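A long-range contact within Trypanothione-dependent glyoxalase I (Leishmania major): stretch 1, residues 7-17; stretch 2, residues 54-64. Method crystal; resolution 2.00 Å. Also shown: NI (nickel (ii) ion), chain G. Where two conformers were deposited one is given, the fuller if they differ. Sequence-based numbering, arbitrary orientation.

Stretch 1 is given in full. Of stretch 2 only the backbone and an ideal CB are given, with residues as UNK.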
# COMPACT_ATOMS: atom_id res chain seq x y z
N ARG A 7 -4.02 14.80 -6.00
CA ARG A 7 -4.27 13.38 -5.83
C ARG A 7 -3.52 12.87 -4.62
O ARG A 7 -2.55 13.48 -4.20
CB ARG A 7 -3.86 12.60 -7.08
CG ARG A 7 -4.55 13.09 -8.30
CD ARG A 7 -4.27 12.24 -9.53
NE ARG A 7 -5.02 12.80 -10.65
CZ ARG A 7 -4.71 12.67 -11.94
NH1 ARG A 7 -3.66 11.96 -12.32
NH2 ARG A 7 -5.47 13.25 -12.85
N ARG A 8 -3.98 11.75 -4.08
CA ARG A 8 -3.41 11.20 -2.87
C ARG A 8 -3.62 9.69 -2.82
O ARG A 8 -4.67 9.20 -3.22
CB ARG A 8 -4.04 11.88 -1.64
CG ARG A 8 -3.40 11.49 -0.31
CD ARG A 8 -3.91 12.39 0.83
NE ARG A 8 -5.37 12.31 1.00
CZ ARG A 8 -6.01 11.60 1.93
NH1 ARG A 8 -5.36 10.88 2.84
NH2 ARG A 8 -7.35 11.62 1.97
N MET A 9 -2.59 8.98 -2.37
CA MET A 9 -2.68 7.55 -2.05
C MET A 9 -3.60 7.39 -0.85
O MET A 9 -3.33 7.96 0.22
CB MET A 9 -1.28 6.99 -1.79
CG MET A 9 -1.24 5.54 -1.49
SD MET A 9 0.43 4.85 -1.51
CE MET A 9 0.72 4.88 -3.27
N LEU A 10 -4.68 6.62 -1.01
CA LEU A 10 -5.66 6.50 0.08
C LEU A 10 -5.49 5.26 0.92
O LEU A 10 -5.54 5.32 2.16
CB LEU A 10 -7.08 6.55 -0.48
CG LEU A 10 -7.43 7.83 -1.22
CD1 LEU A 10 -8.92 7.80 -1.53
CD2 LEU A 10 -7.07 9.11 -0.45
N HIS A 11 -5.30 4.12 0.27
CA HIS A 11 -5.11 2.86 0.99
C HIS A 11 -4.57 1.75 0.13
O HIS A 11 -4.50 1.87 -1.08
CB HIS A 11 -6.42 2.41 1.69
CG HIS A 11 -7.56 2.13 0.76
ND1 HIS A 11 -8.62 3.00 0.59
CD2 HIS A 11 -7.83 1.05 -0.02
CE1 HIS A 11 -9.47 2.48 -0.27
NE2 HIS A 11 -9.02 1.30 -0.66
N THR A 12 -4.16 0.68 0.79
CA THR A 12 -3.75 -0.56 0.17
C THR A 12 -4.66 -1.65 0.70
O THR A 12 -4.90 -1.72 1.92
CB THR A 12 -2.28 -0.90 0.52
OG1 THR A 12 -1.43 0.16 0.08
CG2 THR A 12 -1.86 -2.17 -0.13
N MET A 13 -5.17 -2.50 -0.19
CA MET A 13 -6.10 -3.56 0.20
C MET A 13 -5.45 -4.94 0.11
O MET A 13 -4.83 -5.28 -0.90
CB MET A 13 -7.33 -3.54 -0.69
CG MET A 13 -8.46 -4.48 -0.24
SD MET A 13 -8.30 -6.21 -0.69
CE MET A 13 -9.14 -6.28 -2.26
N ILE A 14 -5.64 -5.75 1.16
CA ILE A 14 -5.23 -7.17 1.17
C ILE A 14 -6.43 -8.01 1.62
O ILE A 14 -7.27 -7.54 2.40
CB ILE A 14 -4.03 -7.42 2.13
CG1 ILE A 14 -4.35 -6.95 3.55
CG2 ILE A 14 -2.76 -6.75 1.62
CD1 ILE A 14 -3.41 -7.52 4.61
N ARG A 15 -6.52 -9.24 1.13
CA ARG A 15 -7.58 -10.15 1.57
C ARG A 15 -7.04 -11.04 2.68
O ARG A 15 -5.88 -11.48 2.66
CB ARG A 15 -8.10 -11.02 0.42
CG ARG A 15 -8.67 -10.23 -0.79
CD ARG A 15 -8.98 -11.14 -1.96
NE ARG A 15 -9.46 -10.36 -3.12
CZ ARG A 15 -8.68 -9.79 -4.04
NH1 ARG A 15 -7.36 -9.92 -4.02
NH2 ARG A 15 -9.25 -9.09 -5.01
N VAL A 16 -7.89 -11.30 3.66
CA VAL A 16 -7.50 -12.01 4.88
C VAL A 16 -8.46 -13.12 5.18
O VAL A 16 -9.66 -13.02 4.89
CB VAL A 16 -7.39 -11.05 6.09
CG1 VAL A 16 -6.34 -9.96 5.80
CG2 VAL A 16 -8.74 -10.42 6.44
N GLY A 17 -7.95 -14.17 5.80
CA GLY A 17 -8.76 -15.35 6.12
C GLY A 17 -9.66 -15.25 7.34
O GLY A 17 -10.64 -15.97 7.44
N UNK A 54 -7.09 8.78 10.71
CA UNK A 54 -8.27 8.69 9.86
C UNK A 54 -7.93 8.77 8.38
O UNK A 54 -6.91 9.35 7.99
CB UNK A 54 -9.26 9.80 10.22
N UNK A 55 -8.80 8.19 7.55
CA UNK A 55 -8.60 8.24 6.11
C UNK A 55 -8.45 9.67 5.58
O UNK A 55 -7.82 9.87 4.56
CB UNK A 55 -9.77 7.55 5.41
N UNK A 56 -9.02 10.65 6.28
CA UNK A 56 -9.01 12.04 5.82
C UNK A 56 -7.61 12.64 5.85
O UNK A 56 -7.31 13.56 5.08
CB UNK A 56 -9.95 12.89 6.68
N UNK A 57 -6.75 12.12 6.72
CA UNK A 57 -5.38 12.65 6.87
C UNK A 57 -4.27 11.60 6.74
O UNK A 57 -3.10 11.92 6.92
CB UNK A 57 -5.25 13.33 8.23
N UNK A 58 -4.62 10.36 6.43
CA UNK A 58 -3.69 9.23 6.45
C UNK A 58 -3.97 8.29 5.31
O UNK A 58 -5.09 8.23 4.80
CB UNK A 58 -3.77 8.48 7.78
N UNK A 59 -2.94 7.52 4.95
CA UNK A 59 -3.04 6.40 4.02
C UNK A 59 -3.15 5.14 4.88
O UNK A 59 -2.34 4.92 5.80
CB UNK A 59 -1.85 6.34 3.07
N UNK A 60 -4.18 4.35 4.64
CA UNK A 60 -4.56 3.31 5.57
C UNK A 60 -4.49 1.92 4.93
O UNK A 60 -4.07 1.77 3.78
CB UNK A 60 -5.97 3.58 6.10
N UNK A 61 -4.86 0.92 5.72
CA UNK A 61 -4.92 -0.47 5.32
C UNK A 61 -6.38 -0.92 5.26
O UNK A 61 -7.15 -0.65 6.19
CB UNK A 61 -4.12 -1.35 6.28
N UNK A 62 -6.74 -1.58 4.16
CA UNK A 62 -8.06 -2.16 3.96
C UNK A 62 -7.95 -3.67 3.94
O UNK A 62 -7.22 -4.23 3.11
CB UNK A 62 -8.70 -1.65 2.67
N UNK A 63 -8.69 -4.33 4.84
CA UNK A 63 -8.82 -5.79 4.84
C UNK A 63 -10.16 -6.18 4.25
O UNK A 63 -11.18 -5.63 4.63
CB UNK A 63 -8.67 -6.36 6.25
N UNK A 64 -10.14 -7.15 3.34
CA UNK A 64 -11.34 -7.74 2.79
C UNK A 64 -11.41 -9.17 3.28
O UNK A 64 -10.46 -9.94 3.12
CB UNK A 64 -11.36 -7.67 1.26
NI NI G . -10.07 -0.11 -1.82

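Position 54 lies beyond the reach of stretch 1, so nothing there restricts it; phi of -64° and psi of 155° admit proline among many others, and Pro 54 is found, its O accepting a bond from N of residue 57.

At 55 the CB points sideways and stretch 1 comes nowhere close to it, so only a long side chain could profit; ND1 of His 11, 6.7 Å from the ideal CB of 55, is a polar target on that side. Glu 55 is found. Its OE1 accepts from water 3 (2.9 Å), which in turn accepts from ND1 of His 11 (2.8 Å). Its backbone O matters as much, taking bonds from Arg 8 NH1 and Arg 8 NH2, each 3.2 Å away.

Positions 56, 57 and 58 all direct CB away from stretch 1, which therefore scarcely selects among side chains. Met 56, Ser 57 and Ser 58 occupy them. The backbone does the work here: O of Met 56 lies over one face of the Arg 8 guanidinium, while O of Ser 58 sits near its plane and receives a weak bond from Arg 8 NH1 at 3.3 Å.

At 59 the CB is sideways, but only 3.6 Å from Met 9 O, an acceptor within range of a short donor. Serine or threonine would suit, threonine adding a methyl for the Met 9 side chain. Thr 59, chi1 in m, does both: OG1 donates to Met 9 O at 2.7 Å, and CG2 packs 3.6 Å from Met 9 CG. OG1 also accepts from water 1 at 2.9 Å.

From 60 onward the strands run parallel, and side chains alternate between two faces. Position 60 shares a face with His 11, whose CB is 4.6 Å from the ideal CB; a compact apolar residue fits. Val 60 brings CG2 to 3.7 Å from His 11 CB, while its N donates to Leu 10 O (3.0 Å) and its O accepts from Thr 12 N (3.2 Å).

Position 61 shares the other face with Thr 12 and Ile 14, so a branched apolar chain is apt. Leu 61, with chi1 t and chi2 p, places CD1 4.1 Å from Ile 14 CG1.

Position 62 is the most telling. Its CB is 3.9 Å from His 11 CD2, and NE2 of that ring binds nickel; a ligand such as aspartate, glutamate or histidine is invited, reach permitting. Glu 62 extends with chi1 and chi2 both t, and OE1 binds nickel at 2.4 Å, beside His 11 NE2 at 2.1 Å. The 2.9 Å between OE1 and NE2 reflects the shared metal, not a hydrogen bond.

At 63, Ile 14 and Val 16 ask for an apolar chain. Leu 63 answers with CD2 3.7 Å from Ile 14 CG1 and CB 4.1 Å from Val 16 CG2.

At 64 the ideal CB is 3.9 Å from Met 13 SD and 4.2 Å from Arg 15 CG, both on the same side of it, suiting small or beta-branched residues. Thr 64 sets OG1 3.2 Å from Met 13 SD.

Stretch 2 (54-64) PEMSSTVLELT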
# COMPACT_ATOMS: atom_id res chain seq x y z
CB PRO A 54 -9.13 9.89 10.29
CG PRO A 54 -8.24 10.79 11.03
CD PRO A 54 -7.14 9.95 11.61
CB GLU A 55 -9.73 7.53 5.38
CG GLU A 55 -9.67 6.03 5.51
CD GLU A 55 -11.00 5.41 5.26
OE1 GLU A 55 -11.31 5.07 4.09
OE2 GLU A 55 -11.76 5.29 6.24
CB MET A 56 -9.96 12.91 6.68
CG MET A 56 -11.43 12.50 6.63
SD MET A 56 -11.82 11.06 7.65
CE MET A 56 -12.01 11.85 9.26
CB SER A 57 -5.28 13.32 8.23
OG SER A 57 -5.55 12.39 9.26
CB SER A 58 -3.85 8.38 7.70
OG SER A 58 -3.71 9.13 8.87
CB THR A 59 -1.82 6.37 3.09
OG1 THR A 59 -1.75 7.62 2.39
CG2 THR A 59 -1.89 5.23 2.08
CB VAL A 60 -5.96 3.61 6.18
CG1 VAL A 60 -5.94 4.99 6.85
CG2 VAL A 60 -7.09 3.53 5.14
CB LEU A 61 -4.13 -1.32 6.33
CG LEU A 61 -4.04 -2.83 6.11
CD1 LEU A 61 -3.43 -3.15 4.75
CD2 LEU A 61 -3.21 -3.45 7.24
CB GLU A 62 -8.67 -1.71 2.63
CG GLU A 62 -10.07 -2.26 2.40
CD GLU A 62 -10.60 -2.00 1.00
OE1 GLU A 62 -9.91 -1.35 0.20
OE2 GLU A 62 -11.74 -2.43 0.72
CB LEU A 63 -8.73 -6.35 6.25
CG LEU A 63 -7.68 -5.75 7.17
CD1 LEU A 63 -7.80 -6.41 8.54
CD2 LEU A 63 -6.30 -5.94 6.57
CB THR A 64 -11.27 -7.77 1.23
OG1 THR A 64 -11.13 -6.43 0.73
CG2 THR A 64 -12.50 -8.41 0.67
O HOH W 1 -2.45 10.28 3.23
O HOH W 2 -7.32 7.37 2.93
O HOH W 3 -9.17 5.25 2.17
O HOH W 4 -1.35 2.14 2.23
O HOH W 5 -11.81 0.11 -1.56
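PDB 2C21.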